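Local coordinates for protein ribulose-bisphosphate carboxylase (Alicyclobacillus acidocaldarius subsp. acidocaldarius, PDB 4NAS) that belongs to the ribulose-bisphosphate carboxylase large-chain family, pairing an N-terminal alpha/beta domain with a TIM-barrel catalytic domain in a two-chain assembly, at residues 31-42 / 53-61. Residues are numbered along the deposited sequence; the frame is centred on the assembly and turned at random.
Sequences EGIAVGLTIGTW and VAKHCGRVE
Thr38 reaches across to the backbone of Gly58, whose N donates to Thr38 OG1 at 2.9 Å with an N-H...O angle of 148°. The hydroxyl in turn donates to Ala34 O, 2.7 Å from Thr38 OG1 and in the plane of that carbonyl, so it links the end of helix 26-36 to the entrance of strand 59-68. With chi1 at 57°, OG1 sits between the backbone N and carbonyl carbon of Thr38, and CG2 lies against Gly58. Gly58 N also makes a weak bond to Ala34 O. In the N-terminal domain of this large-chain family, helix 26-36 packs on the mixed sheet, with Ile33 and Leu37 against Tyr82 of strand 73-83, and Ala34 CB touches the edge strand 3.7 Å from Arg59 N. Farther along, Ile39 presents two branches: CG2 packs on His56 and on Cys57 CB, while CD1 stands 3.5 Å above the centre of the Trp42 ring. That indole meets Ala54 at its edge, CH2 lying 3.7 Å from Ala54 CA. Cys57 SG approaches the ring obliquely, 3.9 Å from Trp42 CZ2, and also touches Val35 CG2. His56 ND1 hydrogen-bonds to Asn86 OD1 of the same chain and NE2 to the Tyr186 hydroxyl of the second subunit.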
loop_
_atom_site.group_PDB
_atom_site.type_symbol
_atom_site.label_atom_id
_atom_site.label_comp_id
_atom_site.label_asym_id
_atom_site.label_seq_id
_atom_site.Cartn_x
_atom_site.Cartn_y
_atom_site.Cartn_z
ATOM N N GLU B 31 9.240 24.412 6.417
ATOM C CA GLU B 31 10.706 24.376 6.423
ATOM C C GLU B 31 11.239 23.064 7.022
ATOM O O GLU B 31 12.204 22.480 6.525
ATOM C CB GLU B 31 11.270 25.589 7.184
ATOM C CG GLU B 31 12.749 25.869 6.934
ATOM C CD GLU B 31 13.031 26.451 5.549
ATOM O OE1 GLU B 31 14.208 26.426 5.127
ATOM O OE2 GLU B 31 12.086 26.942 4.888
ATOM N N GLY B 32 10.595 22.600 8.087
ATOM C CA GLY B 32 10.960 21.343 8.712
ATOM C C GLY B 32 10.782 20.158 7.784
ATOM O O GLY B 32 11.638 19.277 7.727
ATOM N N ILE B 33 9.663 20.128 7.068
ATOM C CA ILE B 33 9.436 19.111 6.040
ATOM C C ILE B 33 10.531 19.133 4.969
ATOM O O ILE B 33 11.127 18.096 4.669
ATOM C CB ILE B 33 8.046 19.269 5.379
ATOM C CG1 ILE B 33 6.937 19.042 6.410
ATOM C CG2 ILE B 33 7.882 18.305 4.188
ATOM C CD1 ILE B 33 5.573 19.497 5.926
ATOM N N ALA B 34 10.804 20.316 4.412
ATOM C CA ALA B 34 11.753 20.438 3.303
ATOM C C ALA B 34 13.172 19.986 3.669
ATOM O O ALA B 34 13.873 19.390 2.855
ATOM C CB ALA B 34 11.769 21.861 2.772
ATOM N N VAL B 35 13.580 20.277 4.899
ATOM C CA VAL B 35 14.902 19.894 5.391
ATOM C C VAL B 35 14.920 18.464 5.945
ATOM O O VAL B 35 15.791 17.666 5.599
ATOM C CB VAL B 35 15.401 20.909 6.446
ATOM C CG1 VAL B 35 16.667 20.412 7.178
ATOM C CG2 VAL B 35 15.635 22.268 5.786
ATOM N N GLY B 36 13.943 18.137 6.785
ATOM C CA GLY B 36 13.902 16.845 7.453
ATOM C C GLY B 36 13.703 15.636 6.551
ATOM O O GLY B 36 14.159 14.542 6.869
ATOM N N LEU B 37 12.987 15.813 5.448
ATOM C CA LEU B 37 12.723 14.710 4.521
ATOM C C LEU B 37 13.707 14.664 3.353
ATOM O O LEU B 37 13.499 13.933 2.392
ATOM C CB LEU B 37 11.293 14.790 3.975
ATOM C CG LEU B 37 10.211 14.709 5.044
ATOM C CD1 LEU B 37 8.835 14.760 4.398
ATOM C CD2 LEU B 37 10.386 13.451 5.895
ATOM N N THR B 38 14.781 15.440 3.436
ATOM C CA THR B 38 15.802 15.388 2.409
ATOM C C THR B 38 17.190 15.119 3.001
ATOM O O THR B 38 17.690 13.995 2.913
ATOM C CB THR B 38 15.800 16.657 1.544
ATOM O OG1 THR B 38 15.981 17.812 2.373
ATOM C CG2 THR B 38 14.469 16.772 0.799
ATOM N N ILE B 39 17.801 16.149 3.592
ATOM C CA ILE B 39 19.098 16.007 4.243
ATOM C C ILE B 39 18.983 15.626 5.711
ATOM O O ILE B 39 19.995 15.340 6.369
ATOM C CB ILE B 39 19.945 17.298 4.131
ATOM C CG1 ILE B 39 19.203 18.493 4.743
ATOM C CG2 ILE B 39 20.291 17.567 2.686
ATOM C CD1 ILE B 39 20.146 19.647 5.193
ATOM N N GLY B 40 17.761 15.618 6.231
ATOM C CA GLY B 40 17.546 15.286 7.629
ATOM C C GLY B 40 17.788 16.489 8.514
ATOM O O GLY B 40 16.857 17.027 9.116
ATOM N N THR B 41 19.045 16.914 8.580
ATOM C CA THR B 41 19.409 18.130 9.291
ATOM C C THR B 41 20.766 18.630 8.808
ATOM O O THR B 41 21.538 17.882 8.198
ATOM C CB THR B 41 19.475 17.919 10.818
ATOM O OG1 THR B 41 20.020 19.092 11.435
ATOM C CG2 THR B 41 20.364 16.746 11.152
ATOM N N TRP B 42 21.049 19.899 9.070
ATOM C CA TRP B 42 22.350 20.446 8.727
ATOM C C TRP B 42 23.394 19.876 9.665
ATOM O O TRP B 42 23.132 19.681 10.849
ATOM C CB TRP B 42 22.322 21.974 8.749
ATOM C CG TRP B 42 21.506 22.515 7.609
ATOM C CD1 TRP B 42 20.233 23.006 7.665
ATOM C CD2 TRP B 42 21.897 22.565 6.232
ATOM N NE1 TRP B 42 19.816 23.383 6.409
ATOM C CE2 TRP B 42 20.816 23.118 5.511
ATOM C CE3 TRP B 42 23.058 22.201 5.538
ATOM C CZ2 TRP B 42 20.865 23.319 4.130
ATOM C CZ3 TRP B 42 23.107 22.403 4.167
ATOM C CH2 TRP B 42 22.016 22.958 3.478
ATOM N N VAL B 53 26.437 19.695 0.067
ATOM C CA VAL B 53 25.311 19.040 0.738
ATOM C C VAL B 53 24.013 19.782 0.430
ATOM O O VAL B 53 22.941 19.173 0.293
ATOM C CB VAL B 53 25.534 18.955 2.282
ATOM C CG1 VAL B 53 24.290 18.458 3.001
ATOM C CG2 VAL B 53 26.721 18.046 2.598
ATOM N N ALA B 54 24.132 21.102 0.300
ATOM C CA ALA B 54 23.000 21.985 0.033
ATOM C C ALA B 54 22.187 21.529 -1.172
ATOM O O ALA B 54 20.964 21.657 -1.186
ATOM C CB ALA B 54 23.478 23.422 -0.161
ATOM N N LYS B 55 22.872 20.981 -2.170
ATOM C CA LYS B 55 22.217 20.525 -3.389
ATOM C C LYS B 55 21.307 19.318 -3.152
ATOM O O LYS B 55 20.489 18.991 -4.005
ATOM C CB LYS B 55 23.249 20.218 -4.484
ATOM C CG LYS B 55 23.588 18.738 -4.642
ATOM C CD LYS B 55 23.575 18.317 -6.107
ATOM C CE LYS B 55 23.112 16.871 -6.271
ATOM N NZ LYS B 55 22.973 16.489 -7.709
ATOM N N HIS B 56 21.450 18.670 -1.997
ATOM C CA HIS B 56 20.589 17.552 -1.624
ATOM C C HIS B 56 19.426 18.017 -0.753
ATOM O O HIS B 56 18.549 17.221 -0.383
ATOM C CB HIS B 56 21.386 16.472 -0.881
ATOM C CG HIS B 56 22.295 15.673 -1.761
ATOM N ND1 HIS B 56 21.871 14.555 -2.449
ATOM C CD2 HIS B 56 23.604 15.835 -2.074
ATOM C CE1 HIS B 56 22.881 14.058 -3.141
ATOM N NE2 HIS B 56 23.946 14.816 -2.931
ATOM N N CYS B 57 19.413 19.305 -0.413
ATOM C CA CYS B 57 18.384 19.790 0.501
ATOM C C CYS B 57 17.102 20.167 -0.236
ATOM O O CYS B 57 17.147 20.662 -1.359
ATOM C CB CYS B 57 18.891 20.967 1.346
ATOM S SG CYS B 57 17.708 21.506 2.612
ATOM N N GLY B 58 15.964 19.943 0.414
ATOM C CA GLY B 58 14.677 20.318 -0.149
ATOM C C GLY B 58 14.381 21.797 0.009
ATOM O O GLY B 58 15.161 22.526 0.633
ATOM N N ARG B 59 13.276 22.255 -0.578
ATOM C CA ARG B 59 12.882 23.663 -0.468
ATOM C C ARG B 59 11.366 23.820 -0.451
ATOM O O ARG B 59 10.643 22.991 -1.003
ATOM C CB ARG B 59 13.482 24.508 -1.601
ATOM C CG ARG B 59 14.239 23.711 -2.643
ATOM C CD ARG B 59 14.429 24.467 -3.941
ATOM N NE ARG B 59 14.996 23.582 -4.955
ATOM C CZ ARG B 59 14.338 23.127 -6.016
ATOM N NH1 ARG B 59 14.946 22.317 -6.871
ATOM N NH2 ARG B 59 13.080 23.490 -6.234
ATOM N N VAL B 60 10.895 24.875 0.204
ATOM C CA VAL B 60 9.482 25.203 0.231
ATOM C C VAL B 60 9.175 26.058 -0.996
ATOM O O VAL B 60 9.747 27.135 -1.168
ATOM C CB VAL B 60 9.093 25.963 1.510
ATOM C CG1 VAL B 60 7.650 26.381 1.434
ATOM C CG2 VAL B 60 9.332 25.096 2.745
ATOM N N GLU B 61 8.290 25.571 -1.860
ATOM C CA GLU B 61 7.998 26.270 -3.117
ATOM C C GLU B 61 6.799 27.205 -3.011
ATOM O O GLU B 61 6.716 28.205 -3.727
ATOM C CB GLU B 61 7.799 25.278 -4.268
ATOM C CG GLU B 61 9.034 24.446 -4.590
ATOM C CD GLU B 61 10.063 25.202 -5.411
ATOM O OE1 GLU B 61 10.051 25.050 -6.653
ATOM O OE2 GLU B 61 10.886 25.937 -4.820
#